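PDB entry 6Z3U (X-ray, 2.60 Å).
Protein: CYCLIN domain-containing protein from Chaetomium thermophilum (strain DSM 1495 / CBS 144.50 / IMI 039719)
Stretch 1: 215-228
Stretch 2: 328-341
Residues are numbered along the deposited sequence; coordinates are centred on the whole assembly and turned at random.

Stretch 1 215-228: QRAREILRFSPLIT
Stretch 2 (328-341) MLSKELPERREHWN

The contact between residues 215-228 and 328-341 of this cyclin domain-containing protein illustrates a common packing principle: a buried aromatic and a small hydroxyl lie where the backbones come closest, with salt bridges at the margin. Together the two stretches bury 833 Å², although the touching residues nearest in sequence are 100 positions apart.

The backbone sets the stage. Stretch 1 enters in a helix that began earlier in the chain, turns at F223, which occupies the N-cap position, and resumes as a short helix over 224-227 before T228 leaves helical phi/psi. Stretch 2 likewise enters in a helix begun earlier, and E332 (phi/psi -144/64) and L333 (-74/167) then form an extended break; P334 (-55/-26), E335 (-62/-25) and R336 (-71/-2) follow, and 337-340 have helical phi/psi without the regular bonds. Closest register falls at the two bends, with CA of S224 5.2 Å from CA of L333 and CA of F223 5.7 Å from CA of P334.

At this crossing S224 (chi1 m) points toward stretch 2 and donates from OG to O of E332 at 2.6 Å. The same carbonyl receives a CA-H...O contact from CA of S224 at 3.3 Å, so one acceptor meets both the side chain and the backbone of a single residue.

F223, with chi1 t and chi2 87°, also points toward stretch 2. CG of R337 lies over one ring face, 3.8 Å from the ring centroid and 28° off the normal, a CH-pi contact. At the ring edge, CZ of F223 comes within 4.2 Å of CD1 of W340. That indole is held by its own stretch: NE1 of W340 donates to OE2 of E332 at 2.7 Å, and the same oxygen accepts from NE of R336 at 2.5 Å in a salt bridge.

Packing contacts accompany the bends. P334 sets CG 4.1 Å from CG1 of I220 (m, t), while CD1 of L329 (chi1 -94°, chi2 p) lies 4.4 Å from CB of P225. Farther along, CG2 of I227 (m, m) reaches 3.7 Å from CG of E332, and OG1 of T228 (t) lies 3.4 Å from CG of M328.

Two ion pairs show how long side chains reach a partner that their CA-to-CB bonds do not face. R216 (t, p, t) bridges NH1 to OE2 of E335 (m, p) at 2.6 Å; the accompanying hydrogen bond is weak, at 130°, and CG of P334 covers one guanidinium face. E219 (m, m) pairs OE1 with NH1 of R337 (m, t) at 3.0 Å.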

# COMPACT_ATOMS: atom_id res chain seq x y z
N GLN A 215 10.45 16.34 18.67
CA GLN A 215 10.14 15.36 19.70
C GLN A 215 8.69 15.49 20.16
O GLN A 215 7.96 14.50 20.22
CB GLN A 215 11.09 15.52 20.88
CG GLN A 215 12.53 15.15 20.58
CD GLN A 215 13.42 15.25 21.81
OE1 GLN A 215 14.00 16.31 22.08
NE2 GLN A 215 13.53 14.16 22.55
N ARG A 216 8.26 16.71 20.47
CA ARG A 216 6.90 16.90 20.97
C ARG A 216 5.88 16.64 19.87
O ARG A 216 4.91 15.91 20.07
CB ARG A 216 6.73 18.31 21.54
CG ARG A 216 5.34 18.58 22.10
CD ARG A 216 4.96 17.54 23.14
NE ARG A 216 3.64 17.77 23.73
CZ ARG A 216 3.02 16.91 24.53
NH1 ARG A 216 1.83 17.20 25.02
NH2 ARG A 216 3.60 15.75 24.82
N ALA A 217 6.09 17.24 18.69
CA ALA A 217 5.15 17.05 17.59
C ALA A 217 4.94 15.58 17.28
O ALA A 217 3.84 15.19 16.87
CB ALA A 217 5.65 17.79 16.35
N ARG A 218 5.96 14.75 17.47
CA ARG A 218 5.80 13.32 17.22
C ARG A 218 4.87 12.68 18.24
O ARG A 218 4.00 11.88 17.87
CB ARG A 218 7.17 12.63 17.23
CG ARG A 218 7.12 11.21 16.71
CD ARG A 218 8.50 10.67 16.36
NE ARG A 218 9.42 10.76 17.49
CZ ARG A 218 10.63 11.30 17.45
NH1 ARG A 218 11.12 11.81 16.33
NH2 ARG A 218 11.37 11.32 18.56
N GLU A 219 5.03 13.02 19.52
CA GLU A 219 4.12 12.49 20.54
C GLU A 219 2.69 12.96 20.30
O GLU A 219 1.74 12.21 20.53
CB GLU A 219 4.59 12.91 21.93
CG GLU A 219 5.72 12.07 22.51
CD GLU A 219 5.38 10.58 22.59
OE1 GLU A 219 4.18 10.24 22.49
OE2 GLU A 219 6.31 9.77 22.75
N ILE A 220 2.52 14.20 19.84
CA ILE A 220 1.19 14.70 19.51
C ILE A 220 0.59 13.87 18.38
O ILE A 220 -0.55 13.41 18.45
CB ILE A 220 1.24 16.19 19.15
CG1 ILE A 220 1.74 17.00 20.35
CG2 ILE A 220 -0.14 16.67 18.70
CD1 ILE A 220 1.84 18.49 20.11
N LEU A 221 1.37 13.67 17.31
CA LEU A 221 0.87 12.90 16.17
C LEU A 221 0.55 11.47 16.57
O LEU A 221 -0.36 10.85 16.00
CB LEU A 221 1.90 12.91 15.04
CG LEU A 221 2.11 14.24 14.31
CD1 LEU A 221 3.18 14.09 13.23
CD2 LEU A 221 0.81 14.76 13.70
N ARG A 222 1.27 10.93 17.55
CA ARG A 222 1.07 9.56 18.00
C ARG A 222 -0.23 9.34 18.75
O ARG A 222 -0.60 8.19 19.00
CB ARG A 222 2.24 9.13 18.89
CG ARG A 222 3.49 8.72 18.12
CD ARG A 222 4.75 8.93 18.95
NE ARG A 222 5.91 8.29 18.33
CZ ARG A 222 6.94 7.79 19.01
NH1 ARG A 222 7.95 7.23 18.35
NH2 ARG A 222 6.97 7.84 20.33
N PHE A 223 -0.94 10.41 19.13
CA PHE A 223 -2.15 10.24 19.94
C PHE A 223 -3.27 11.17 19.49
O PHE A 223 -4.39 10.71 19.24
CB PHE A 223 -1.83 10.49 21.41
CG PHE A 223 -2.95 10.14 22.34
CD1 PHE A 223 -3.09 8.85 22.82
CD2 PHE A 223 -3.87 11.10 22.74
CE1 PHE A 223 -4.12 8.51 23.67
CE2 PHE A 223 -4.91 10.76 23.59
CZ PHE A 223 -5.03 9.47 24.06
N SER A 224 -2.98 12.47 19.40
CA SER A 224 -4.05 13.45 19.20
C SER A 224 -4.87 13.21 17.95
O SER A 224 -6.11 13.18 18.05
CB SER A 224 -3.44 14.86 19.19
OG SER A 224 -3.29 15.37 20.50
N PRO A 225 -4.29 13.02 16.76
CA PRO A 225 -5.13 12.88 15.56
C PRO A 225 -5.70 11.48 15.37
O PRO A 225 -6.55 11.29 14.49
CB PRO A 225 -4.16 13.24 14.43
CG PRO A 225 -2.84 12.75 14.93
CD PRO A 225 -2.86 12.93 16.44
N LEU A 226 -5.26 10.50 16.16
CA LEU A 226 -5.81 9.15 16.10
C LEU A 226 -7.04 8.98 16.98
O LEU A 226 -7.89 8.14 16.68
CB LEU A 226 -4.74 8.14 16.52
CG LEU A 226 -3.41 8.23 15.77
CD1 LEU A 226 -2.42 7.22 16.31
CD2 LEU A 226 -3.61 8.04 14.27
N ILE A 227 -7.14 9.77 18.05
CA ILE A 227 -8.29 9.70 18.94
C ILE A 227 -9.40 10.66 18.52
O ILE A 227 -10.55 10.48 18.93
CB ILE A 227 -7.86 10.00 20.39
CG1 ILE A 227 -6.79 9.00 20.84
CG2 ILE A 227 -9.05 9.92 21.33
CD1 ILE A 227 -7.20 7.54 20.77
N THR A 228 -9.08 11.67 17.72
CA THR A 228 -10.05 12.64 17.22
C THR A 228 -10.30 12.37 15.74
O THR A 228 -9.71 11.47 15.13
CB THR A 228 -9.54 14.07 17.45
OG1 THR A 228 -10.63 14.99 17.31
CG2 THR A 228 -8.45 14.42 16.45
N MET A 328 -8.80 21.34 16.87
CA MET A 328 -9.34 19.99 17.03
C MET A 328 -8.37 19.10 17.79
O MET A 328 -8.79 18.31 18.65
CB MET A 328 -9.67 19.40 15.66
CG MET A 328 -10.26 18.00 15.73
SD MET A 328 -10.98 17.45 14.17
CE MET A 328 -12.65 17.06 14.70
N LEU A 329 -7.08 19.20 17.48
CA LEU A 329 -6.09 18.35 18.14
C LEU A 329 -5.93 18.72 19.61
O LEU A 329 -5.73 17.83 20.46
CB LEU A 329 -4.74 18.47 17.42
CG LEU A 329 -4.44 17.43 16.35
CD1 LEU A 329 -5.56 17.36 15.32
CD2 LEU A 329 -3.11 17.73 15.69
N SER A 330 -6.01 20.01 19.94
CA SER A 330 -5.75 20.44 21.31
C SER A 330 -6.69 19.80 22.32
O SER A 330 -6.33 19.70 23.50
CB SER A 330 -5.86 21.96 21.39
OG SER A 330 -7.21 22.38 21.24
N LYS A 331 -7.88 19.37 21.90
CA LYS A 331 -8.85 18.81 22.83
C LYS A 331 -8.50 17.40 23.30
O LYS A 331 -9.15 16.90 24.22
CB LYS A 331 -10.24 18.79 22.17
CG LYS A 331 -10.84 20.18 21.99
CD LYS A 331 -12.12 20.14 21.17
CE LYS A 331 -11.84 19.71 19.74
NZ LYS A 331 -13.01 19.88 18.83
N GLU A 332 -7.50 16.75 22.70
CA GLU A 332 -7.10 15.40 23.09
C GLU A 332 -5.58 15.27 22.95
O GLU A 332 -5.06 14.49 22.16
CB GLU A 332 -7.84 14.36 22.25
CG GLU A 332 -8.28 13.13 23.04
CD GLU A 332 -9.29 13.45 24.13
OE1 GLU A 332 -10.28 14.16 23.84
OE2 GLU A 332 -9.09 13.00 25.28
N LEU A 333 -4.86 16.04 23.75
CA LEU A 333 -3.41 16.05 23.70
C LEU A 333 -2.86 14.77 24.34
O LEU A 333 -3.59 14.03 25.00
CB LEU A 333 -2.87 17.29 24.41
CG LEU A 333 -3.18 18.62 23.72
CD1 LEU A 333 -2.75 19.80 24.58
CD2 LEU A 333 -2.52 18.69 22.35
N PRO A 334 -1.57 14.49 24.14
CA PRO A 334 -1.00 13.25 24.70
C PRO A 334 -1.20 13.09 26.20
O PRO A 334 -1.20 11.96 26.69
CB PRO A 334 0.49 13.36 24.35
CG PRO A 334 0.52 14.23 23.13
CD PRO A 334 -0.61 15.20 23.28
N GLU A 335 -1.35 14.19 26.95
CA GLU A 335 -1.55 14.07 28.39
C GLU A 335 -2.83 13.32 28.71
O GLU A 335 -2.95 12.72 29.79
CB GLU A 335 -1.58 15.45 29.04
CG GLU A 335 -0.23 16.17 29.08
CD GLU A 335 0.27 16.54 27.70
OE1 GLU A 335 -0.54 17.03 26.89
OE2 GLU A 335 1.47 16.33 27.43
N ARG A 336 -3.80 13.33 27.80
CA ARG A 336 -5.07 12.65 28.00
C ARG A 336 -4.94 11.13 27.96
O ARG A 336 -5.95 10.44 28.17
CB ARG A 336 -6.08 13.11 26.96
CG ARG A 336 -6.45 14.59 27.07
CD ARG A 336 -7.63 14.81 28.01
NE ARG A 336 -8.88 14.38 27.40
CZ ARG A 336 -10.07 14.44 27.99
NH1 ARG A 336 -11.15 14.02 27.35
NH2 ARG A 336 -10.18 14.93 29.23
N ARG A 337 -3.75 10.59 27.70
CA ARG A 337 -3.56 9.15 27.72
C ARG A 337 -4.01 8.56 29.05
O ARG A 337 -4.59 7.46 29.10
CB ARG A 337 -2.09 8.80 27.47
CG ARG A 337 -1.67 8.82 26.02
CD ARG A 337 -0.22 8.38 25.87
NE ARG A 337 0.48 9.12 24.83
CZ ARG A 337 0.62 8.71 23.56
NH1 ARG A 337 1.29 9.47 22.70
NH2 ARG A 337 0.10 7.56 23.16
N GLU A 338 -3.75 9.27 30.15
CA GLU A 338 -4.14 8.80 31.47
C GLU A 338 -5.63 8.96 31.73
O GLU A 338 -6.18 8.23 32.56
CB GLU A 338 -3.34 9.55 32.54
CG GLU A 338 -1.83 9.40 32.38
CD GLU A 338 -1.05 10.47 33.12
OE1 GLU A 338 -1.53 10.94 34.18
OE2 GLU A 338 0.04 10.85 32.65
N HIS A 339 -6.30 9.89 31.04
CA HIS A 339 -7.73 10.07 31.23
C HIS A 339 -8.51 8.85 30.76
O HIS A 339 -9.46 8.41 31.43
CB HIS A 339 -8.21 11.31 30.49
CG HIS A 339 -9.70 11.41 30.35
ND1 HIS A 339 -10.52 11.69 31.42
CD2 HIS A 339 -10.51 11.25 29.28
CE1 HIS A 339 -11.78 11.70 31.01
NE2 HIS A 339 -11.80 11.44 29.71
N TRP A 340 -8.15 8.29 29.61
CA TRP A 340 -8.86 7.15 29.06
C TRP A 340 -8.42 5.82 29.67
O TRP A 340 -9.02 4.79 29.36
CB TRP A 340 -8.67 7.11 27.54
CG TRP A 340 -9.22 8.33 26.85
CD1 TRP A 340 -8.52 9.43 26.47
CD2 TRP A 340 -10.58 8.56 26.48
NE1 TRP A 340 -9.36 10.34 25.88
CE2 TRP A 340 -10.63 9.83 25.87
CE3 TRP A 340 -11.76 7.82 26.60
CZ2 TRP A 340 -11.82 10.37 25.38
CZ3 TRP A 340 -12.94 8.36 26.11
CH2 TRP A 340 -12.96 9.63 25.51
N ASN A 341 -7.38 5.82 30.50
CA ASN A 341 -6.97 4.64 31.25
C ASN A 341 -7.29 4.78 32.74
O ASN A 341 -6.92 3.90 33.52
CB ASN A 341 -5.48 4.38 31.05
CG ASN A 341 -5.05 3.01 31.56
OD1 ASN A 341 -5.82 2.06 31.54
ND2 ASN A 341 -3.80 2.92 32.02